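Side-chain contacts in putative aminopeptidase (Leishmania major, PDB 5NTH), which probably works as a manganese-dependent M17 leucyl aminopeptidase, removing amino acids one at a time from the N termini of peptides: residues Val141-Pro144 / Ala145-Thr149; Ala233-Ala236 / Ala237-Ala241; Gly129-Glu132 / Glu133-Leu137; Ser60-Val64 / Leu65-Pro69. All blocks are in the same frame, centred on the assembly; numbering follows the deposited sequence.

From the N terminus the four contacts come in the order 4, 3, 1, 2; each bends or coils one continuous piece of chain, strictly in series, so none encloses or crosses another. Contact 4 closes a turn between helices 53-57 and 69-77. Contact 3 closes the turn leading from helix 117-127 into strand 137-142, and contact 1 takes the chain off the far end of that strand into helix 148-156, their centres about 24 Å apart. Contacts 4 and 1 touch where Leu61 CD1 lies 4.0 Å from Cys142 SG. These three belong to the macro-like N-terminal region. Contact 2, on helix 229-243 in the catalytic part, touches none of them.

Contact 1: Val141-Pro144 / Ala145-Thr149; sequences VCAP and AGSET
Pro144 and Ser147 are the two ends of a type II beta turn, and the carbonyl oxygen of Pro144 is gripped twice by the same serine. Ser147 N donates to Pro144 O at 3.1 Å in the usual turn bond, bent to 151° at the hydrogen. Ser147 OG donates to Pro144 O as well, at 2.6 Å. With chi1 at 70°, the hydroxyl sits between the serine's own N and carbonyl carbon, which swings it back over the turn. There it also crowds the methyl of Ala143, roughly at right angles to its acceptor, with OG 3.0 Å from Ala143 CB, and passes 3.9 Å from Pro144 CD. Ala145 takes the outer corner: its CB points off the turn, and the side chain packs on Ser187. Gly146 follows with phi of 108°, a backbone shape that suits glycine. Its N-H makes weak bonds to both carboxylate oxygens of Glu148, whose OE2 is held more firmly by Ser187. The turn links strand 137-142 to helix 148-156 at the start of a beta-alpha-beta unit completed by strand 181-185; Met120 of helix 117-127 packs on Ala143, and Leu206 of helix 203-221 on Glu148.

Contact 2: Ala233-Ala236 / Ala237-Ala241; sequences AEIA and AAYAA
Ile235 and Tyr239 stand one turn apart on the alpha-helix 229-243, side by side and pointing the same way, as i and i+4 neighbours do. The tyrosine can be followed outward from the helix. Its CB rests near two carbonyl oxygens of the preceding turn, 3.8 Å from Ala236 O and slightly farther from Ile235 O. CG is 4.2 Å from Ile235 O, and CD2 comes closest to that oxygen, 3.6 Å away at an oblique slant to the ring. CD2 is also the atom that meets the isoleucine side chain, lying 3.9 Å from Ile235 CG2, and CE2 keeps the touch going at 4.0 Å from the same CG2. The methyl therefore lies against the edge of the ring, in its plane. It gets there because CG2 is the isoleucine branch turned anti to the backbone N, while CG1, at chi1 -77°, is anti to the carbonyl carbon and turns the ethyl arm away from the tyrosine. The isoleucine also packs on Tyr21 and Cys25 of helix 12-26. Farther out, the tyrosine hydroxyl bonds to the carbonyl oxygen of Cys25, which fixes the end of the ring.

Ala236 and Ala240 meet Val277 and Leu279 of strand 275-282, and Ala236 also meets Phe329 of helix 323-341. Glu234 turns to a different side and makes a salt bridge with Arg6. Beneath the isoleucine-tyrosine pair, Tyr239 N donates to Ile235 O at 3.0 Å, nearly straight at 164°.

Contact 3: Gly129-Glu132 / Glu133-Leu137; sequences GSVE and EGEVL
The carboxylates of Glu132 and Glu135 are the flat groups here, on side chains that run side by side in the same direction, with their planes 70° apart. The Glu135 group is met from above its plane: Glu132 N donates to Glu135 OE1 at 3.2 Å, approaching 56° out of the carboxylate plane. Glu132 CB lies over the same face, 3.8 Å from Glu135 CD. Between the two outer oxygens, Glu132 OE2 and Glu135 OE2, the gap is 3.6 Å. Below them the backbone closes a type II beta turn, with Glu135 N donating to Glu132 O at 3.0 Å; Gly134 supplies the positive phi at the third position. Behind the turn Val131 splits its methyls: CG1, anti to the backbone N (chi1 175°), lies 3.8 Å from Glu135 CB, whereas CG2, anti to the carbonyl carbon, reaches Leu137 CB at 4.1 Å, the Val131 and Leu137 side chains crossing at about a right angle. Leu137 opens strand 137-142, and both it and Val131 pack on His46 of strand 46-51. Two like charges this close would probably repel and could favour protonation of one acid. The Glu132 N-H, and a weak bond from His46 to Glu135 OE1, would offset part of that cost.

Contact 4: Ser60-Val64 / Leu65-Pro69; sequences SLKSV and LFYCP
Lys62 and Tyr67 lie side by side and point the same way, the lysine running over one face of the phenol ring. Lys62 CA makes a CH-pi contact 3.8 Å from the centroid of the Tyr67 ring, 15° off its normal, and farther along Lys62 CG sits 3.8 Å from Tyr67 CZ. The backbone and the start of the lysine chain thus cover this face from its inner end towards the hydroxyl. Tyr67 reaches back over the lysine because its CG is anti to the backbone N, chi1 -158°. A second CH-pi contact forms at the start of the turn, where Val64 slants across Phe66: Val64 CG2 stands 3.6 Å from the centroid of the Phe66 ring, over its face but shifted towards the rim, where CZ is its nearest carbon. Each ring thus has one face covered by carbon of segment 60-64. Joining the two pairs is a type I beta turn from Val64 to Tyr67, closed by Tyr67 N donating to Val64 O at 3.0 Å. Phe66 continues inward to strand 46-51, packing on Val47, and meets Tyr140 of strand 137-142 edge-to-face. Tyr67 packs on Ala72 and Leu75 of helix 69-77, the helix for which Cys68 is the N-cap residue, and Pro69 touches Tyr96 of a neighbouring subunit.

Contact 1: Val141-Pro144 / Ala145-Thr149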
loop_
_atom_site.group_PDB
_atom_site.type_symbol
_atom_site.label_atom_id
_atom_site.label_comp_id
_atom_site.label_asym_id
_atom_site.label_seq_id
_atom_site.Cartn_x
_atom_site.Cartn_y
_atom_site.Cartn_z
ATOM N N VAL A 141 40.734 -28.596 -6.887
ATOM C CA VAL A 141 39.430 -29.213 -6.714
ATOM C C VAL A 141 39.476 -30.724 -6.701
ATOM O O VAL A 141 39.933 -31.344 -7.637
ATOM C CB VAL A 141 38.491 -28.839 -7.849
ATOM C CG1 VAL A 141 37.063 -29.241 -7.485
ATOM C CG2 VAL A 141 38.584 -27.357 -8.144
ATOM N N CYS A 142 38.960 -31.292 -5.624
ATOM C CA CYS A 142 38.801 -32.733 -5.486
ATOM C C CYS A 142 37.404 -33.187 -5.926
ATOM O O CYS A 142 36.483 -33.345 -5.106
ATOM C CB CYS A 142 39.084 -33.135 -4.053
ATOM S SG CYS A 142 40.807 -32.781 -3.689
ATOM N N ALA A 143 37.278 -33.397 -7.233
ATOM C CA ALA A 143 36.028 -33.811 -7.837
ATOM C C ALA A 143 36.273 -34.904 -8.850
ATOM O O ALA A 143 37.206 -34.797 -9.661
ATOM C CB ALA A 143 35.329 -32.638 -8.503
ATOM N N PRO A 144 35.390 -35.924 -8.843
ATOM C CA PRO A 144 35.557 -37.097 -9.693
ATOM C C PRO A 144 35.317 -36.795 -11.169
ATOM O O PRO A 144 34.712 -35.783 -11.535
ATOM C CB PRO A 144 34.517 -38.080 -9.156
ATOM C CG PRO A 144 33.453 -37.226 -8.566
ATOM C CD PRO A 144 34.020 -35.860 -8.288
ATOM N N ALA A 145 35.845 -37.675 -12.002
ATOM C CA ALA A 145 35.724 -37.532 -13.441
ATOM C C ALA A 145 34.231 -37.513 -13.796
ATOM O O ALA A 145 33.450 -38.287 -13.229
ATOM C CB ALA A 145 36.439 -38.691 -14.137
ATOM N N GLY A 146 33.848 -36.620 -14.705
ATOM C CA GLY A 146 32.435 -36.339 -14.981
ATOM C C GLY A 146 31.973 -34.983 -14.471
ATOM O O GLY A 146 30.972 -34.449 -14.939
ATOM N N SER A 147 32.720 -34.424 -13.527
ATOM C CA SER A 147 32.442 -33.129 -12.965
ATOM C C SER A 147 33.120 -31.923 -13.684
ATOM O O SER A 147 32.876 -30.761 -13.341
ATOM C CB SER A 147 32.770 -33.178 -11.478
ATOM O OG SER A 147 34.163 -33.277 -11.217
ATOM N N GLU A 148 33.885 -32.167 -14.740
ATOM C CA GLU A 148 34.625 -31.090 -15.411
ATOM C C GLU A 148 33.799 -29.866 -15.826
ATOM O O GLU A 148 34.234 -28.735 -15.605
ATOM C CB GLU A 148 35.402 -31.601 -16.621
ATOM C CG GLU A 148 36.531 -32.575 -16.282
ATOM C CD GLU A 148 36.104 -34.039 -16.248
ATOM O OE1 GLU A 148 35.200 -34.463 -17.031
ATOM O OE2 GLU A 148 36.675 -34.776 -15.418
ATOM N N THR A 149 32.628 -30.062 -16.418
ATOM C CA THR A 149 31.863 -28.893 -16.896
ATOM C C THR A 149 31.268 -28.091 -15.727
ATOM O O THR A 149 31.256 -26.878 -15.769
ATOM C CB THR A 149 30.789 -29.250 -17.939
ATOM O OG1 THR A 149 29.882 -30.180 -17.368
ATOM C CG2 THR A 149 31.416 -29.881 -19.166
#

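Contact 2: Ala233-Ala236 / Ala237-Ala241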
loop_
_atom_site.group_PDB
_atom_site.type_symbol
_atom_site.label_atom_id
_atom_site.label_comp_id
_atom_site.label_asym_id
_atom_site.label_seq_id
_atom_site.Cartn_x
_atom_site.Cartn_y
_atom_site.Cartn_z
ATOM N N ALA A 233 23.381 -5.712 -30.615
ATOM C CA ALA A 233 23.358 -6.198 -32.015
ATOM C C ALA A 233 24.704 -6.115 -32.755
ATOM O O ALA A 233 25.063 -6.999 -33.540
ATOM C CB ALA A 233 22.323 -5.438 -32.812
ATOM N N GLU A 234 25.434 -5.039 -32.534
ATOM C CA GLU A 234 26.748 -4.914 -33.134
ATOM C C GLU A 234 27.699 -6.048 -32.648
ATOM O O GLU A 234 28.560 -6.533 -33.403
ATOM C CB GLU A 234 27.299 -3.541 -32.804
ATOM C CG GLU A 234 28.490 -3.125 -33.632
ATOM C CD GLU A 234 29.056 -1.821 -33.125
ATOM O OE1 GLU A 234 28.340 -0.785 -33.181
ATOM O OE2 GLU A 234 30.202 -1.857 -32.631
ATOM N N ILE A 235 27.513 -6.455 -31.391
ATOM C CA ILE A 235 28.320 -7.465 -30.767
ATOM C C ILE A 235 28.004 -8.783 -31.439
ATOM O O ILE A 235 28.910 -9.490 -31.892
ATOM C CB ILE A 235 28.091 -7.547 -29.237
ATOM C CG1 ILE A 235 28.814 -6.404 -28.514
ATOM C CG2 ILE A 235 28.649 -8.838 -28.655
ATOM C CD1 ILE A 235 28.497 -6.267 -27.033
ATOM N N ALA A 236 26.717 -9.092 -31.509
ATOM C CA ALA A 236 26.232 -10.302 -32.167
ATOM C C ALA A 236 26.751 -10.410 -33.601
ATOM O O ALA A 236 27.197 -11.481 -34.006
ATOM C CB ALA A 236 24.711 -10.364 -32.139
ATOM N N ALA A 237 26.741 -9.302 -34.342
ATOM C CA ALA A 237 27.365 -9.271 -35.673
ATOM C C ALA A 237 28.854 -9.695 -35.653
ATOM O O ALA A 237 29.236 -10.624 -36.362
ATOM C CB ALA A 237 27.207 -7.902 -36.310
ATOM N N ALA A 238 29.681 -9.065 -34.820
ATOM C CA ALA A 238 31.105 -9.443 -34.746
ATOM C C ALA A 238 31.291 -10.935 -34.448
ATOM O O ALA A 238 32.138 -11.582 -35.041
ATOM C CB ALA A 238 31.858 -8.588 -33.717
ATOM N N TYR A 239 30.503 -11.483 -33.531
ATOM C CA TYR A 239 30.613 -12.900 -33.224
ATOM C C TYR A 239 30.172 -13.717 -34.444
ATOM O O TYR A 239 30.711 -14.789 -34.702
ATOM C CB TYR A 239 29.853 -13.275 -31.938
ATOM C CG TYR A 239 30.715 -13.086 -30.720
ATOM C CD1 TYR A 239 31.759 -13.979 -30.436
ATOM C CD2 TYR A 239 30.538 -12.000 -29.868
ATOM C CE1 TYR A 239 32.585 -13.807 -29.324
ATOM C CE2 TYR A 239 31.354 -11.824 -28.746
ATOM C CZ TYR A 239 32.383 -12.726 -28.490
ATOM O OH TYR A 239 33.201 -12.548 -27.396
ATOM N N ALA A 240 29.240 -13.186 -35.221
ATOM C CA ALA A 240 28.817 -13.841 -36.466
ATOM C C ALA A 240 29.942 -13.932 -37.477
ATOM O O ALA A 240 30.195 -15.001 -38.038
ATOM C CB ALA A 240 27.628 -13.121 -37.093
ATOM N N ALA A 241 30.604 -12.810 -37.723
ATOM C CA ALA A 241 31.710 -12.797 -38.668
ATOM C C ALA A 241 32.930 -13.561 -38.134
ATOM O O ALA A 241 33.697 -14.074 -38.921
ATOM C CB ALA A 241 32.085 -11.380 -39.055
#

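Contact 3: Gly129-Glu132 / Glu133-Leu137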
loop_
_atom_site.group_PDB
_atom_site.type_symbol
_atom_site.label_atom_id
_atom_site.label_comp_id
_atom_site.label_asym_id
_atom_site.label_seq_id
_atom_site.Cartn_x
_atom_site.Cartn_y
_atom_site.Cartn_z
ATOM N N GLY A 129 39.067 -12.738 -2.962
ATOM C CA GLY A 129 38.968 -11.392 -2.393
ATOM C C GLY A 129 40.276 -10.752 -1.952
ATOM O O GLY A 129 40.346 -9.523 -1.789
ATOM N N SER A 130 41.289 -11.602 -1.742
ATOM C CA SER A 130 42.615 -11.189 -1.263
ATOM C C SER A 130 43.697 -11.311 -2.346
ATOM O O SER A 130 44.866 -11.126 -2.065
ATOM C CB SER A 130 42.988 -12.029 -0.033
ATOM O OG SER A 130 42.584 -13.372 -0.261
ATOM N N VAL A 131 43.306 -11.615 -3.576
ATOM C CA VAL A 131 44.262 -11.774 -4.658
ATOM C C VAL A 131 44.553 -10.396 -5.238
ATOM O O VAL A 131 43.642 -9.671 -5.624
ATOM C CB VAL A 131 43.730 -12.745 -5.733
ATOM C CG1 VAL A 131 44.661 -12.836 -6.923
ATOM C CG2 VAL A 131 43.548 -14.126 -5.141
ATOM N N GLU A 132 45.831 -10.054 -5.322
ATOM C CA GLU A 132 46.246 -8.725 -5.777
ATOM C C GLU A 132 46.457 -8.695 -7.272
ATOM O O GLU A 132 46.588 -9.736 -7.907
ATOM C CB GLU A 132 47.525 -8.287 -5.087
ATOM C CG GLU A 132 47.342 -7.751 -3.676
ATOM C CD GLU A 132 48.676 -7.736 -2.922
ATOM O OE1 GLU A 132 49.294 -6.652 -2.767
ATOM O OE2 GLU A 132 49.138 -8.828 -2.520
ATOM N N GLU A 133 46.489 -7.478 -7.814
ATOM C CA GLU A 133 46.607 -7.240 -9.255
ATOM C C GLU A 133 47.710 -8.099 -9.849
ATOM O O GLU A 133 48.750 -8.277 -9.233
ATOM C CB GLU A 133 46.860 -5.753 -9.564
ATOM C CG GLU A 133 47.291 -5.459 -11.015
ATOM C CD GLU A 133 46.569 -4.262 -11.634
ATOM O OE1 GLU A 133 45.469 -4.458 -12.220
ATOM O OE2 GLU A 133 47.107 -3.130 -11.552
ATOM N N GLY A 134 47.460 -8.649 -11.029
ATOM C CA GLY A 134 48.421 -9.503 -11.698
ATOM C C GLY A 134 48.739 -10.860 -11.082
ATOM O O GLY A 134 49.520 -11.586 -11.641
ATOM N N GLU A 135 48.144 -11.235 -9.954
ATOM C CA GLU A 135 48.483 -12.505 -9.301
ATOM C C GLU A 135 47.587 -13.622 -9.792
ATOM O O GLU A 135 46.730 -13.427 -10.647
ATOM C CB GLU A 135 48.379 -12.384 -7.783
ATOM C CG GLU A 135 49.412 -11.453 -7.155
ATOM C CD GLU A 135 49.413 -11.539 -5.625
ATOM O OE1 GLU A 135 48.394 -11.963 -5.054
ATOM O OE2 GLU A 135 50.428 -11.198 -4.976
ATOM N N VAL A 136 47.812 -14.802 -9.249
ATOM C CA VAL A 136 47.140 -15.989 -9.667
ATOM C C VAL A 136 46.585 -16.640 -8.419
ATOM O O VAL A 136 47.268 -16.682 -7.378
ATOM C CB VAL A 136 48.127 -16.968 -10.358
ATOM C CG1 VAL A 136 47.459 -18.308 -10.679
ATOM C CG2 VAL A 136 48.702 -16.354 -11.626
ATOM N N LEU A 137 45.364 -17.174 -8.541
ATOM C CA LEU A 137 44.793 -18.054 -7.517
ATOM C C LEU A 137 44.774 -19.445 -8.092
ATOM O O LEU A 137 44.169 -19.663 -9.126
ATOM C CB LEU A 137 43.376 -17.645 -7.141
ATOM C CG LEU A 137 42.529 -18.670 -6.368
ATOM C CD1 LEU A 137 43.087 -18.878 -4.974
ATOM C CD2 LEU A 137 41.065 -18.226 -6.318
#

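Contact 4: Ser60-Val64 / Leu65-Pro69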
loop_
_atom_site.group_PDB
_atom_site.type_symbol
_atom_site.label_atom_id
_atom_site.label_comp_id
_atom_site.label_asym_id
_atom_site.label_seq_id
_atom_site.Cartn_x
_atom_site.Cartn_y
_atom_site.Cartn_z
ATOM N N SER A 60 46.494 -39.363 -0.666
ATOM C CA SER A 60 46.723 -38.880 -2.036
ATOM C C SER A 60 47.106 -37.359 -2.116
ATOM O O SER A 60 47.865 -36.948 -3.021
ATOM C CB SER A 60 45.474 -39.204 -2.886
ATOM O OG SER A 60 45.332 -38.352 -4.003
ATOM N N LEU A 61 46.591 -36.545 -1.181
ATOM C CA LEU A 61 46.860 -35.095 -1.173
ATOM C C LEU A 61 48.233 -34.680 -0.719
ATOM O O LEU A 61 48.662 -33.588 -1.065
ATOM C CB LEU A 61 45.827 -34.326 -0.343
ATOM C CG LEU A 61 44.795 -33.520 -1.141
ATOM C CD1 LEU A 61 44.129 -34.356 -2.216
ATOM C CD2 LEU A 61 43.751 -32.974 -0.191
ATOM N N LYS A 62 48.944 -35.534 0.010
ATOM C CA LYS A 62 50.298 -35.183 0.486
ATOM C C LYS A 62 51.302 -34.906 -0.659
ATOM O O LYS A 62 52.368 -34.333 -0.443
ATOM C CB LYS A 62 50.828 -36.255 1.457
ATOM C CG LYS A 62 49.829 -36.589 2.574
ATOM C CD LYS A 62 50.347 -37.490 3.698
ATOM C CE LYS A 62 49.176 -38.226 4.367
ATOM N NZ LYS A 62 49.172 -38.181 5.855
ATOM N N SER A 63 50.931 -35.300 -1.869
ATOM C CA SER A 63 51.700 -35.062 -3.092
ATOM C C SER A 63 51.605 -33.642 -3.587
ATOM O O SER A 63 52.502 -33.179 -4.273
ATOM C CB SER A 63 51.165 -35.930 -4.249
ATOM O OG SER A 63 50.722 -37.177 -3.761
ATOM N N VAL A 64 50.489 -32.968 -3.318
ATOM C CA VAL A 64 50.279 -31.668 -3.914
ATOM C C VAL A 64 51.433 -30.815 -3.399
ATOM O O VAL A 64 51.879 -30.941 -2.263
ATOM C CB VAL A 64 48.890 -31.051 -3.613
ATOM C CG1 VAL A 64 47.758 -32.021 -3.950
ATOM C CG2 VAL A 64 48.776 -30.605 -2.168
ATOM N N LEU A 65 51.890 -29.940 -4.267
ATOM C CA LEU A 65 53.143 -29.276 -4.113
ATOM C C LEU A 65 53.151 -28.190 -3.034
ATOM O O LEU A 65 54.202 -27.622 -2.715
ATOM C CB LEU A 65 53.485 -28.665 -5.464
ATOM C CG LEU A 65 54.921 -28.203 -5.661
ATOM C CD1 LEU A 65 55.898 -29.359 -5.396
ATOM C CD2 LEU A 65 55.087 -27.644 -7.076
ATOM N N PHE A 66 51.994 -27.893 -2.452
ATOM C CA PHE A 66 51.900 -26.918 -1.373
ATOM C C PHE A 66 51.640 -27.649 -0.056
ATOM O O PHE A 66 51.254 -27.031 0.940
ATOM C CB PHE A 66 50.805 -25.869 -1.683
ATOM C CG PHE A 66 49.440 -26.443 -1.793
ATOM C CD1 PHE A 66 48.709 -26.764 -0.658
ATOM C CD2 PHE A 66 48.904 -26.730 -3.022
ATOM C CE1 PHE A 66 47.459 -27.350 -0.748
ATOM C CE2 PHE A 66 47.652 -27.314 -3.126
ATOM C CZ PHE A 66 46.920 -27.620 -1.988
ATOM N N TYR A 67 51.846 -28.963 -0.026
ATOM C CA TYR A 67 51.643 -29.688 1.233
ATOM C C TYR A 67 52.757 -29.259 2.124
ATOM O O TYR A 67 53.868 -29.045 1.655
ATOM C CB TYR A 67 51.680 -31.197 1.101
ATOM C CG TYR A 67 50.955 -31.896 2.236
ATOM C CD1 TYR A 67 49.563 -31.935 2.255
ATOM C CD2 TYR A 67 51.651 -32.538 3.289
ATOM C CE1 TYR A 67 48.869 -32.573 3.273
ATOM C CE2 TYR A 67 50.960 -33.197 4.315
ATOM C CZ TYR A 67 49.563 -33.198 4.296
ATOM O OH TYR A 67 48.803 -33.819 5.259
ATOM N N CYS A 68 52.430 -29.089 3.393
ATOM C CA CYS A 68 53.389 -28.691 4.421
ATOM C C CYS A 68 52.643 -28.799 5.750
ATOM O O CYS A 68 51.440 -29.090 5.756
ATOM C CB CYS A 68 53.929 -27.283 4.173
ATOM S SG CYS A 68 52.641 -26.039 4.236
ATOM N N PRO A 69 53.348 -28.621 6.879
ATOM C CA PRO A 69 52.689 -28.911 8.162
ATOM C C PRO A 69 51.497 -28.002 8.509
ATOM O O PRO A 69 50.515 -28.502 9.051
ATOM C CB PRO A 69 53.822 -28.734 9.177
ATOM C CG PRO A 69 55.042 -29.026 8.397
ATOM C CD PRO A 69 54.784 -28.368 7.078
#